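Side-chain contacts in Low density lipoprotein receptor adapter protein 1 (Rattus norvegicus, PDB 3SO6), which serves as a clathrin-associated sorting adapter, its phosphotyrosine-binding domain recognising the NPXY internalization motif of the LDL receptor for efficient endocytosis in polarized cells: residues Phe6-Leu11 and Arg109-Ala114; Lys42-Thr47 and Gln64-Val69; Ser75-Asp80 and Leu117-Ala122; Ala88-Ser93 and Leu99-Phe104. All coordinates share one frame; numbering follows the deposited sequence. Where two conformers were deposited one is given.

Contact 1. Residues Phe6-Leu11 and Arg109-Ala114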
loop_
_atom_site.group_PDB
_atom_site.type_symbol
_atom_site.label_atom_id
_atom_site.label_comp_id
_atom_site.label_asym_id
_atom_site.label_seq_id
_atom_site.Cartn_x
_atom_site.Cartn_y
_atom_site.Cartn_z
ATOM N N PHE A 6 6.578 9.643 0.506
ATOM C CA PHE A 6 6.228 9.669 1.914
ATOM C C PHE A 6 7.257 8.905 2.694
ATOM O O PHE A 6 7.682 7.817 2.287
ATOM C CB PHE A 6 4.869 8.977 2.086
ATOM C CG PHE A 6 3.762 9.671 1.356
ATOM C CD1 PHE A 6 3.147 10.821 1.855
ATOM C CD2 PHE A 6 3.379 9.185 0.098
ATOM C CE1 PHE A 6 2.127 11.461 1.111
ATOM C CE2 PHE A 6 2.406 9.759 -0.615
ATOM C CZ PHE A 6 1.800 10.912 -0.155
ATOM N N SER A 7 7.625 9.450 3.849
ATOM C CA SER A 7 8.665 8.815 4.677
ATOM C C SER A 7 7.945 8.247 5.904
ATOM O O SER A 7 7.585 9.016 6.784
ATOM C CB SER A 7 9.700 9.888 5.156
ATOM O OG SER A 7 10.250 10.608 4.082
ATOM N N LEU A 8 7.721 6.937 5.935
ATOM C CA LEU A 8 6.857 6.277 6.898
ATOM C C LEU A 8 7.685 5.206 7.689
ATOM O O LEU A 8 8.909 5.074 7.523
ATOM C CB LEU A 8 5.710 5.568 6.134
ATOM C CG LEU A 8 4.896 6.468 5.167
ATOM C CD1 LEU A 8 3.773 5.628 4.643
ATOM C CD2 LEU A 8 4.345 7.675 5.813
ATOM N N LYS A 9 7.018 4.535 8.615
ATOM C CA LYS A 9 7.618 3.423 9.337
ATOM C C LYS A 9 6.867 2.164 8.944
ATOM O O LYS A 9 5.644 2.189 8.835
ATOM C CB LYS A 9 7.524 3.653 10.828
ATOM C CG LYS A 9 8.463 4.736 11.279
ATOM C CD LYS A 9 8.266 5.027 12.758
ATOM C CE LYS A 9 8.906 6.351 13.258
ATOM N NZ LYS A 9 8.920 6.427 14.742
ATOM N N TYR A 10 7.581 1.055 8.647
ATOM C CA TYR A 10 6.956 -0.191 8.203
ATOM C C TYR A 10 6.538 -1.021 9.401
ATOM O O TYR A 10 7.350 -1.384 10.233
ATOM C CB TYR A 10 7.974 -0.982 7.396
ATOM C CG TYR A 10 7.363 -2.271 6.831
ATOM C CD1 TYR A 10 6.084 -2.286 6.148
ATOM C CD2 TYR A 10 8.038 -3.487 6.950
ATOM C CE1 TYR A 10 5.597 -3.434 5.578
ATOM C CE2 TYR A 10 7.499 -4.658 6.370
ATOM C CZ TYR A 10 6.309 -4.652 5.676
ATOM O OH TYR A 10 5.804 -5.775 5.078
ATOM N N LEU A 11 5.232 -1.270 9.521
ATOM C CA LEU A 11 4.760 -2.126 10.617
ATOM C C LEU A 11 4.929 -3.616 10.340
ATOM O O LEU A 11 5.247 -4.380 11.275
ATOM C CB LEU A 11 3.281 -1.801 10.865
ATOM C CG LEU A 11 2.974 -0.420 11.552
ATOM C CD1 LEU A 11 1.514 0.043 11.311
ATOM C CD2 LEU A 11 3.201 -0.520 13.081
ATOM N N ARG A 109 -3.035 10.955 11.624
ATOM C CA ARG A 109 -4.139 10.497 10.851
ATOM C C ARG A 109 -4.154 11.227 9.500
ATOM O O ARG A 109 -4.460 10.630 8.469
ATOM C CB ARG A 109 -5.409 10.740 11.636
ATOM C CG ARG A 109 -6.668 10.559 10.862
ATOM C CD ARG A 109 -7.777 11.032 11.749
ATOM N NE ARG A 109 -9.050 10.508 11.309
ATOM C CZ ARG A 109 -10.188 11.160 11.488
ATOM N NH1 ARG A 109 -10.136 12.329 12.094
ATOM N N LYS A 110 -3.862 12.538 9.471
ATOM C CA LYS A 110 -3.885 13.285 8.248
ATOM C C LYS A 110 -2.898 12.763 7.214
ATOM O O LYS A 110 -3.153 12.843 5.985
ATOM C CB LYS A 110 -3.828 14.819 8.478
ATOM C CG LYS A 110 -2.413 15.339 8.836
ATOM C CD LYS A 110 -2.180 16.905 8.680
ATOM C CE LYS A 110 -0.959 17.422 9.474
ATOM N NZ LYS A 110 0.077 16.333 9.831
ATOM N N VAL A 111 -1.733 12.285 7.660
ATOM C CA VAL A 111 -0.803 11.719 6.737
ATOM C C VAL A 111 -1.328 10.376 6.202
ATOM O O VAL A 111 -1.210 10.159 5.013
ATOM C CB VAL A 111 0.530 11.552 7.419
ATOM C CG1 VAL A 111 1.553 10.908 6.497
ATOM C CG2 VAL A 111 1.120 12.942 7.955
ATOM N N ALA A 112 -1.909 9.508 7.036
ATOM C CA ALA A 112 -2.445 8.261 6.550
ATOM C C ALA A 112 -3.519 8.515 5.487
ATOM O O ALA A 112 -3.576 7.870 4.416
ATOM C CB ALA A 112 -2.983 7.427 7.733
ATOM N N GLN A 113 -4.320 9.549 5.693
ATOM C CA GLN A 113 -5.337 9.926 4.718
ATOM C C GLN A 113 -4.680 10.418 3.421
ATOM O O GLN A 113 -5.139 10.088 2.308
ATOM C CB GLN A 113 -6.271 11.007 5.280
ATOM C CG GLN A 113 -7.108 10.501 6.423
ATOM C CD GLN A 113 -7.979 11.547 7.042
ATOM O OE1 GLN A 113 -7.782 12.733 6.870
ATOM N NE2 GLN A 113 -8.938 11.105 7.830
ATOM N N ALA A 114 -3.647 11.251 3.546
ATOM C CA ALA A 114 -2.975 11.769 2.334
ATOM C C ALA A 114 -2.377 10.662 1.519
ATOM O O ALA A 114 -2.396 10.680 0.275
ATOM C CB ALA A 114 -1.865 12.811 2.740
#
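Leu8 and Val111 meet methyl to methyl, CD2 of the leucine lying 4.3 Å from CG1 of the valine, where strand 4-16 passes beneath the start of helix 109-131. In Leu8 CG stands opposite the carbonyl carbon (chi1 -54°) and the chain runs on extended, which carries its two methyls off the strand and toward the helix. Val111 offers the branch that lies anti to its own backbone N, and both residues also rest on Cys106 in the turn leading into the helix. Two places along the strand, Phe6 sends its ring the same way. Its CZ comes to 4.2 Å from the carbonyl O of Ala114, an oblique approach, while Val115 and Thr118, further along the helix, touch the ring as well. A long, flat phenyl suits this site because its far end can get to the helix backbone, and the small Ala114 does not stand in its way. That carbonyl O already accepts a bond from Thr118 OG1. The contact is thus loose and mostly apolar, with a ring beside a carbonyl O as its one polar neighbour, and no directional bond fixes it.

Contact 2. Residues Lys42-Thr47 and Gln64-Val69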
loop_
_atom_site.group_PDB
_atom_site.type_symbol
_atom_site.label_atom_id
_atom_site.label_comp_id
_atom_site.label_asym_id
_atom_site.label_seq_id
_atom_site.Cartn_x
_atom_site.Cartn_y
_atom_site.Cartn_z
ATOM N N LYS A 42 12.262 -1.093 17.414
ATOM C CA LYS A 42 11.909 0.095 16.633
ATOM C C LYS A 42 11.606 -0.307 15.187
ATOM O O LYS A 42 12.194 -1.268 14.660
ATOM C CB LYS A 42 13.065 1.112 16.664
ATOM C CG LYS A 42 13.310 1.681 18.064
ATOM C CD LYS A 42 11.989 2.218 18.674
ATOM C CE LYS A 42 11.938 2.104 20.185
ATOM N NZ LYS A 42 12.602 3.248 20.847
ATOM N N LEU A 43 10.644 0.346 14.583
ATOM C CA LEU A 43 10.248 0.041 13.223
ATOM C C LEU A 43 11.265 0.483 12.170
ATOM O O LEU A 43 11.877 1.523 12.317
ATOM C CB LEU A 43 8.879 0.704 12.934
ATOM C CG LEU A 43 7.780 0.313 13.966
ATOM C CD1 LEU A 43 6.505 1.136 13.612
ATOM C CD2 LEU A 43 7.567 -1.187 13.914
ATOM N N GLN A 44 11.337 -0.265 11.060
ATOM C CA GLN A 44 12.190 0.115 9.896
ATOM C C GLN A 44 11.600 1.348 9.229
ATOM O O GLN A 44 10.420 1.363 8.904
ATOM C CB GLN A 44 12.279 -1.079 8.942
ATOM C CG GLN A 44 13.135 -0.818 7.662
ATOM C CD GLN A 44 12.980 -1.892 6.655
ATOM O OE1 GLN A 44 12.062 -2.697 6.752
ATOM N NE2 GLN A 44 13.827 -1.892 5.623
ATOM N N LYS A 45 12.438 2.362 8.965
ATOM C CA LYS A 45 12.018 3.547 8.252
ATOM C C LYS A 45 11.978 3.212 6.751
ATOM O O LYS A 45 12.972 2.705 6.185
ATOM C CB LYS A 45 12.982 4.738 8.516
ATOM C CG LYS A 45 12.920 5.101 10.006
ATOM C CD LYS A 45 13.676 6.407 10.343
ATOM C CE LYS A 45 13.511 6.856 11.823
ATOM N NZ LYS A 45 13.940 5.763 12.792
ATOM N N VAL A 46 10.819 3.398 6.151
ATOM C CA VAL A 46 10.681 3.119 4.756
ATOM C C VAL A 46 10.115 4.314 4.024
ATOM O O VAL A 46 9.208 4.976 4.552
ATOM C CB VAL A 46 9.813 1.821 4.555
ATOM C CG1 VAL A 46 9.365 1.559 3.105
ATOM C CG2 VAL A 46 10.497 0.594 5.194
ATOM N N THR A 47 10.584 4.534 2.798
ATOM C CA THR A 47 10.074 5.572 1.912
ATOM C C THR A 47 9.222 4.962 0.849
ATOM O O THR A 47 9.544 3.933 0.297
ATOM C CB THR A 47 11.282 6.328 1.290
ATOM O OG1 THR A 47 11.981 6.900 2.404
ATOM C CG2 THR A 47 10.852 7.370 0.333
ATOM N N GLN A 64 18.199 1.734 -0.398
ATOM C CA GLN A 64 18.157 0.456 -1.197
ATOM C C GLN A 64 16.691 0.078 -1.492
ATOM O O GLN A 64 15.771 0.189 -0.607
ATOM C CB GLN A 64 18.831 -0.755 -0.465
ATOM C CG GLN A 64 20.394 -0.863 -0.489
ATOM C CD GLN A 64 21.066 -1.173 -1.829
ATOM O OE1 GLN A 64 22.163 -0.683 -2.079
ATOM N NE2 GLN A 64 20.442 -1.999 -2.672
ATOM N N LEU A 65 16.430 -0.485 -2.651
ATOM C CA LEU A 65 15.110 -0.991 -2.970
ATOM C C LEU A 65 14.704 -2.135 -2.065
ATOM O O LEU A 65 15.486 -3.022 -1.843
ATOM C CB LEU A 65 15.047 -1.454 -4.422
ATOM C CG LEU A 65 13.683 -1.908 -4.956
ATOM C CD1 LEU A 65 12.741 -0.690 -5.034
ATOM C CD2 LEU A 65 13.901 -2.588 -6.368
ATOM N N ILE A 66 13.493 -2.039 -1.529
ATOM C CA ILE A 66 12.835 -3.167 -0.901
ATOM C C ILE A 66 11.985 -3.915 -1.915
ATOM O O ILE A 66 12.136 -5.144 -2.080
ATOM C CB ILE A 66 12.019 -2.728 0.403
ATOM C CG1 ILE A 66 12.973 -2.030 1.372
ATOM C CG2 ILE A 66 11.188 -3.892 1.047
ATOM C CD1 ILE A 66 12.171 -1.226 2.461
ATOM N N GLU A 67 11.085 -3.160 -2.582
ATOM C CA GLU A 67 10.254 -3.786 -3.571
ATOM C C GLU A 67 9.646 -2.718 -4.441
ATOM O O GLU A 67 9.251 -1.691 -3.941
ATOM C CB GLU A 67 9.097 -4.560 -2.874
ATOM C CG GLU A 67 8.415 -5.468 -3.847
ATOM C CD GLU A 67 7.260 -6.286 -3.300
ATOM O OE1 GLU A 67 6.889 -6.172 -2.106
ATOM O OE2 GLU A 67 6.677 -7.042 -4.123
ATOM N N ASN A 68 9.646 -2.938 -5.741
ATOM C CA ASN A 68 8.799 -2.125 -6.642
ATOM C C ASN A 68 7.502 -2.895 -6.866
ATOM O O ASN A 68 7.508 -4.016 -7.457
ATOM C CB ASN A 68 9.568 -1.894 -8.011
ATOM C CG ASN A 68 8.796 -0.985 -8.947
ATOM O OD1 ASN A 68 7.650 -0.559 -8.690
ATOM N ND2 ASN A 68 9.447 -0.577 -9.955
ATOM N N VAL A 69 6.390 -2.359 -6.351
ATOM C CA VAL A 69 5.119 -3.036 -6.400
ATOM C C VAL A 69 4.341 -2.528 -7.606
ATOM O O VAL A 69 3.795 -1.393 -7.567
ATOM C CB VAL A 69 4.323 -2.798 -5.103
ATOM C CG1 VAL A 69 3.090 -3.681 -5.087
ATOM C CG2 VAL A 69 5.230 -3.130 -3.864
#
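Torsions of Ile66 and Gln44 bring their side chains together beside Val46. In Ile66, CG1 lies opposite the carbonyl carbon (chi1 -57°) and the chain then extends (chi2 164°), so that CD1 is thrust out as the leading atom. Gln44 has CG anti to its backbone N (chi1 179°) and is stretched beyond it, bringing its amide from the opposite direction. Val46 presents both of its methyls. The isoleucine CD1 settles among these groups: it is 3.7 Å from Val46 CG2, 4.0 Å from Val46 CG1 and 3.6 Å from Gln44 NE2. The valine contacts are apolar packing of methyl on methyl, the two side chains meeting at a slant. The contact with the amide is one of packing too, since a methyl offers NE2 nothing to bond with; that nitrogen gives its hydrogen bond to Asp59 OD1. Glutamine therefore fits this partly exposed place, its extended chain carrying the amide out to the isoleucine methyl while a carboxylate holds the nitrogen. The long arm of Ile66 is what spans 8.7 Å between the CA atoms of Val46 and Ile66. That separation reflects strand 54-59, which runs between 44-51 and 65-70 and whose Leu57 touches Val46; the outermost strand 65-70 carries a classic beta bulge, Ile66 and Glu67 together pairing opposite that leucine. Beyond Val46, on the other flank of strand 44-51, lies Tyr10 of strand 4-16, and Phe104 of strand 99-105 packs on the valine as well.

Contact 3. Residues Ser75-Asp80 and Leu117-Ala122; sequences SYCTAD and LTVAQA
Cys77 and Val119 make the tight centre of this contact, with SG of the cysteine 3.6 Å from CG1 and 3.8 Å from CB of the valine. The sulfur takes the position between backbone N and carbonyl carbon (chi1 69°), which points it from the strand at the helix; Val119 answers with the methyl anti to its own N. A slim, weakly polar thiol suits this buried place, where the CA atoms of Cys77 and Val119 are only 7.3 Å apart, and Phe87, Thr116 and Phe123 close in around it. Here helix 109-131 packs across strand 74-79, as in the PH-like superfold of PTB domains, where a C-terminal helix closes one end of a bent antiparallel beta sandwich. Between helix and strand runs the peptide groove: Tyr76 to Ala79 pair in antiparallel fashion with the bound peptide, and Thr78 OG1 hydrogen-bonds to one of its polar side chains. Away from the sulfur the fit slackens. Ala120 approaches no nearer than 4.5 Å, from its N to Cys77 SG, and its small methyl, like exposed Leu117, instead meets an aromatic side chain of the peptide, while Gln121 is exposed on the outer side of the helix.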
loop_
_atom_site.group_PDB
_atom_site.type_symbol
_atom_site.label_atom_id
_atom_site.label_comp_id
_atom_site.label_asym_id
_atom_site.label_seq_id
_atom_site.Cartn_x
_atom_site.Cartn_y
_atom_site.Cartn_z
ATOM N N SER A 75 -4.519 -4.408 -5.030
ATOM C CA SER A 75 -5.966 -4.480 -5.153
ATOM C C SER A 75 -6.683 -3.430 -4.409
ATOM O O SER A 75 -7.814 -3.085 -4.780
ATOM C CB SER A 75 -6.462 -5.856 -4.678
ATOM O OG SER A 75 -5.889 -6.130 -3.428
ATOM N N TYR A 76 -6.090 -2.892 -3.333
ATOM C CA TYR A 76 -6.897 -2.134 -2.337
ATOM C C TYR A 76 -5.942 -1.293 -1.501
ATOM O O TYR A 76 -4.814 -1.745 -1.224
ATOM C CB TYR A 76 -7.625 -3.183 -1.455
ATOM C CG TYR A 76 -8.758 -2.630 -0.578
ATOM C CD1 TYR A 76 -9.987 -2.268 -1.100
ATOM C CD2 TYR A 76 -8.584 -2.505 0.829
ATOM C CE1 TYR A 76 -10.998 -1.808 -0.279
ATOM C CE2 TYR A 76 -9.587 -2.002 1.630
ATOM C CZ TYR A 76 -10.784 -1.656 1.084
ATOM O OH TYR A 76 -11.762 -1.143 1.903
ATOM N N CYS A 77 -6.399 -0.143 -1.015
ATOM C CA CYS A 77 -5.660 0.556 -0.028
ATOM C C CYS A 77 -6.591 1.215 0.980
ATOM O O CYS A 77 -7.766 1.404 0.696
ATOM C CB CYS A 77 -4.679 1.572 -0.607
ATOM S SG CYS A 77 -5.447 2.993 -1.394
ATOM N N THR A 78 -6.017 1.565 2.128
ATOM C CA THR A 78 -6.822 2.049 3.259
ATOM C C THR A 78 -6.064 2.997 4.184
ATOM O O THR A 78 -4.897 2.749 4.457
ATOM C CB THR A 78 -7.362 0.827 4.071
ATOM O OG1 THR A 78 -8.147 1.264 5.165
ATOM C CG2 THR A 78 -6.220 -0.057 4.668
ATOM N N ALA A 79 -6.767 4.016 4.677
ATOM C CA ALA A 79 -6.390 4.679 5.876
ATOM C C ALA A 79 -7.289 4.006 6.943
ATOM O O ALA A 79 -8.531 4.170 6.902
ATOM C CB ALA A 79 -6.648 6.154 5.769
ATOM N N ASP A 80 -6.706 3.218 7.832
ATOM C CA ASP A 80 -7.536 2.343 8.741
ATOM C C ASP A 80 -8.428 3.152 9.685
ATOM O O ASP A 80 -8.056 4.243 10.129
ATOM C CB ASP A 80 -6.554 1.434 9.530
ATOM C CG ASP A 80 -7.254 0.308 10.220
ATOM O OD1 ASP A 80 -7.833 -0.532 9.532
ATOM O OD2 ASP A 80 -7.217 0.248 11.472
ATOM N N LEU A 117 -5.202 8.768 -0.319
ATOM C CA LEU A 117 -5.761 9.561 -1.411
ATOM C C LEU A 117 -4.773 9.610 -2.595
ATOM O O LEU A 117 -5.199 9.695 -3.750
ATOM C CB LEU A 117 -6.070 10.955 -0.918
ATOM C CG LEU A 117 -7.319 10.966 0.003
ATOM C CD1 LEU A 117 -7.381 12.306 0.687
ATOM C CD2 LEU A 117 -8.585 10.660 -0.682
ATOM N N THR A 118 -3.481 9.627 -2.304
ATOM C CA THR A 118 -2.459 9.660 -3.365
ATOM C C THR A 118 -2.481 8.307 -4.101
ATOM O O THR A 118 -2.390 8.275 -5.337
ATOM C CB THR A 118 -1.101 9.935 -2.773
ATOM O OG1 THR A 118 -1.171 11.180 -2.100
ATOM C CG2 THR A 118 -0.056 10.010 -3.833
ATOM N N VAL A 119 -2.539 7.206 -3.369
ATOM C CA VAL A 119 -2.651 5.878 -3.993
ATOM C C VAL A 119 -3.909 5.765 -4.825
ATOM O O VAL A 119 -3.874 5.239 -5.924
ATOM C CB VAL A 119 -2.455 4.768 -2.975
ATOM C CG1 VAL A 119 -2.640 3.409 -3.609
ATOM C CG2 VAL A 119 -1.078 4.871 -2.281
ATOM N N ALA A 120 -5.024 6.328 -4.354
ATOM C CA ALA A 120 -6.261 6.330 -5.155
ATOM C C ALA A 120 -6.047 7.042 -6.469
ATOM O O ALA A 120 -6.591 6.599 -7.501
ATOM C CB ALA A 120 -7.372 7.060 -4.380
ATOM N N GLN A 121 -5.339 8.177 -6.442
ATOM C CA GLN A 121 -5.030 8.841 -7.689
ATOM C C GLN A 121 -4.206 7.968 -8.614
ATOM O O GLN A 121 -4.466 7.929 -9.833
ATOM C CB GLN A 121 -4.356 10.189 -7.469
ATOM C CG GLN A 121 -4.138 10.966 -8.790
ATOM C CD GLN A 121 -3.138 12.180 -8.677
ATOM O OE1 GLN A 121 -2.680 12.541 -7.593
ATOM N NE2 GLN A 121 -2.806 12.805 -9.849
ATOM N N ALA A 122 -3.226 7.267 -8.070
ATOM C CA ALA A 122 -2.436 6.375 -8.903
ATOM C C ALA A 122 -3.289 5.264 -9.527
ATOM O O ALA A 122 -3.106 4.957 -10.720
ATOM C CB ALA A 122 -1.364 5.752 -8.076
#

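Contact 4. Residues Ala88-Ser93 and Leu99-Phe104; sequences AYIAQS and LECHAF
Strands 88-92 and 99-104 run antiparallel at 154°, joined by paired backbone bonds at Tyr89 with His102 and at Ala91 with Glu100, such as His102 N to Tyr89 O at 2.9 Å. On the face of these four residues, Tyr89 CG sits between backbone N and carbonyl carbon (chi1 69°), which swings the ring over the neighbouring strand: His102 CB lies over one face, 4.1 Å from the ring centroid, a CH-pi contact, and Tyr89 OH rests above the imidazole, 3.6 Å from His102 CG. The rings are nearly parallel but slid apart. Tyr89 CE2 reaches the edge of the Phe104 ring, 3.6 Å from CE1. Replacing Tyr89 by alanine would probably open a gap beside Phe104 and leave one imidazole face without its cover. His102 is gripped at both nitrogens, which fixes its rotation: ND1 bonds Tyr10 OH, and NE2 donates to Glu100 OE1 at 2.8 Å, OE1 lying in the imidazole plane but met from above the carboxylate plane. Waters link the carboxylate to Ala91 O and to Ser93 OG, which also accepts from Gln95 N. On the opposite face small Ala88, Cys101 and Ala103 pack under Val29, Ala28 and Ile32 of helix 22-38, and Leu99 CD2 crosses Gln92 at a slant, 3.7 Å from its CB. This is a beta hairpin between strand 4-16 and the peptide-binding edge strand 74-79 of the PTB sheet.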
loop_
_atom_site.group_PDB
_atom_site.type_symbol
_atom_site.label_atom_id
_atom_site.label_comp_id
_atom_site.label_asym_id
_atom_site.label_seq_id
_atom_site.Cartn_x
_atom_site.Cartn_y
_atom_site.Cartn_z
ATOM N N ALA A 88 -2.418 1.212 4.740
ATOM C CA ALA A 88 -2.056 -0.140 4.323
ATOM C C ALA A 88 -2.512 -0.359 2.891
ATOM O O ALA A 88 -3.502 0.250 2.387
ATOM C CB ALA A 88 -2.633 -1.222 5.284
ATOM N N TYR A 89 -1.846 -1.285 2.236
ATOM C CA TYR A 89 -2.341 -1.791 0.928
ATOM C C TYR A 89 -2.407 -3.268 0.894
ATOM O O TYR A 89 -1.725 -3.935 1.727
ATOM C CB TYR A 89 -1.534 -1.198 -0.246
ATOM C CG TYR A 89 -0.105 -1.674 -0.344
ATOM C CD1 TYR A 89 0.173 -2.914 -0.938
ATOM C CD2 TYR A 89 0.951 -0.967 0.237
ATOM C CE1 TYR A 89 1.439 -3.414 -1.001
ATOM C CE2 TYR A 89 2.314 -1.461 0.150
ATOM C CZ TYR A 89 2.502 -2.693 -0.479
ATOM O OH TYR A 89 3.788 -3.198 -0.533
ATOM N N ILE A 90 -3.207 -3.827 -0.003
ATOM C CA ILE A 90 -3.205 -5.288 -0.233
ATOM C C ILE A 90 -2.601 -5.450 -1.660
ATOM O O ILE A 90 -3.064 -4.755 -2.609
ATOM C CB ILE A 90 -4.596 -5.891 -0.133
ATOM C CG1 ILE A 90 -5.145 -5.675 1.301
ATOM C CG2 ILE A 90 -4.571 -7.362 -0.444
ATOM C CD1 ILE A 90 -6.609 -6.085 1.514
ATOM N N ALA A 91 -1.682 -6.416 -1.837
ATOM C CA ALA A 91 -1.204 -6.704 -3.158
ATOM C C ALA A 91 -0.924 -8.167 -3.280
ATOM O O ALA A 91 -0.452 -8.801 -2.325
ATOM C CB ALA A 91 0.089 -5.936 -3.419
ATOM N N GLN A 92 -1.178 -8.688 -4.475
ATOM C CA GLN A 92 -0.868 -10.068 -4.748
ATOM C C GLN A 92 0.668 -10.138 -4.909
ATOM O O GLN A 92 1.316 -9.244 -5.478
ATOM C CB GLN A 92 -1.503 -10.493 -6.102
ATOM C CG GLN A 92 -1.300 -11.971 -6.448
ATOM C CD GLN A 92 -2.398 -12.473 -7.376
ATOM O OE1 GLN A 92 -2.672 -11.870 -8.421
ATOM N NE2 GLN A 92 -2.974 -13.668 -7.043
ATOM N N SER A 93 1.247 -11.259 -4.469
ATOM C CA SER A 93 2.717 -11.458 -4.499
ATOM C C SER A 93 3.155 -11.539 -5.973
ATOM O O SER A 93 2.367 -11.912 -6.831
ATOM C CB SER A 93 3.099 -12.762 -3.770
ATOM O OG SER A 93 4.355 -13.255 -4.235
ATOM N N LEU A 99 -1.902 -13.248 -1.298
ATOM C CA LEU A 99 -2.324 -11.844 -1.149
ATOM C C LEU A 99 -1.770 -11.354 0.164
ATOM O O LEU A 99 -1.978 -12.000 1.203
ATOM C CB LEU A 99 -3.811 -11.722 -1.136
ATOM C CG LEU A 99 -4.542 -12.379 -2.333
ATOM C CD1 LEU A 99 -6.072 -12.271 -2.183
ATOM C CD2 LEU A 99 -3.987 -11.923 -3.728
ATOM N N GLU A 100 -1.054 -10.226 0.119
ATOM C CA GLU A 100 -0.388 -9.723 1.305
ATOM C C GLU A 100 -0.900 -8.305 1.659
ATOM O O GLU A 100 -0.953 -7.428 0.768
ATOM C CB GLU A 100 1.132 -9.552 1.089
ATOM C CG GLU A 100 1.812 -10.886 0.537
ATOM C CD GLU A 100 3.267 -10.651 0.132
ATOM O OE1 GLU A 100 3.661 -9.486 -0.228
ATOM O OE2 GLU A 100 4.028 -11.633 0.060
ATOM N N CYS A 101 -1.163 -8.045 2.951
ATOM C CA CYS A 101 -1.453 -6.712 3.405
ATOM C C CYS A 101 -0.182 -6.183 4.054
ATOM O O CYS A 101 0.348 -6.821 4.993
ATOM C CB CYS A 101 -2.640 -6.744 4.408
ATOM S SG CYS A 101 -3.042 -5.114 5.020
ATOM N N HIS A 102 0.251 -5.018 3.562
ATOM C CA HIS A 102 1.417 -4.346 4.100
ATOM C C HIS A 102 1.011 -3.011 4.757
ATOM O O HIS A 102 0.267 -2.221 4.150
ATOM C CB HIS A 102 2.451 -4.019 3.010
ATOM C CG HIS A 102 3.062 -5.240 2.385
ATOM N ND1 HIS A 102 4.304 -5.722 2.732
ATOM C CD2 HIS A 102 2.569 -6.100 1.453
ATOM C CE1 HIS A 102 4.581 -6.790 2.000
ATOM N NE2 HIS A 102 3.531 -7.074 1.243
ATOM N N ALA A 103 1.401 -2.808 6.039
ATOM C CA ALA A 103 0.942 -1.679 6.810
ATOM C C ALA A 103 2.079 -0.768 7.240
ATOM O O ALA A 103 3.180 -1.253 7.555
ATOM C CB ALA A 103 0.129 -2.139 8.015
ATOM N N PHE A 104 1.787 0.547 7.229
ATOM C CA PHE A 104 2.767 1.553 7.518
ATOM C C PHE A 104 2.202 2.521 8.533
ATOM O O PHE A 104 1.033 2.960 8.456
ATOM C CB PHE A 104 3.106 2.342 6.222
ATOM C CG PHE A 104 3.593 1.432 5.122
ATOM C CD1 PHE A 104 2.698 0.694 4.351
ATOM C CD2 PHE A 104 5.011 1.261 4.910
ATOM C CE1 PHE A 104 3.207 -0.201 3.371
ATOM C CE2 PHE A 104 5.477 0.374 3.932
ATOM C CZ PHE A 104 4.553 -0.361 3.204
HETATM O O HOH W 1 2.449 -8.241 -2.332
HETATM O O HOH W 2 5.787 -12.376 -2.067
#

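All four contacts lie in the single PTB domain and reach its antiparallel sheet. Contacts 1 and 3 share helix 109-131, their centres about 12 Å apart, and their segments alternate along the chain. Contacts 2 and 4 are nested within the loop closed by contact 1, contact 4 within that of contact 3 also. Contact 4, centred about 6 Å from the middle of the chain, touches each of the others; a probable backbone bond of Leu11 with Ala103, on neighbouring strands 4-16 and 99-105, ties it to contact 1. Contacts 2 and 3, about 18 Å apart between centres, lie on opposite sides of the chain's centre, each using an outermost strand. The bound peptide lengthens the sheet at strand 74-79, on the side away from contact 2.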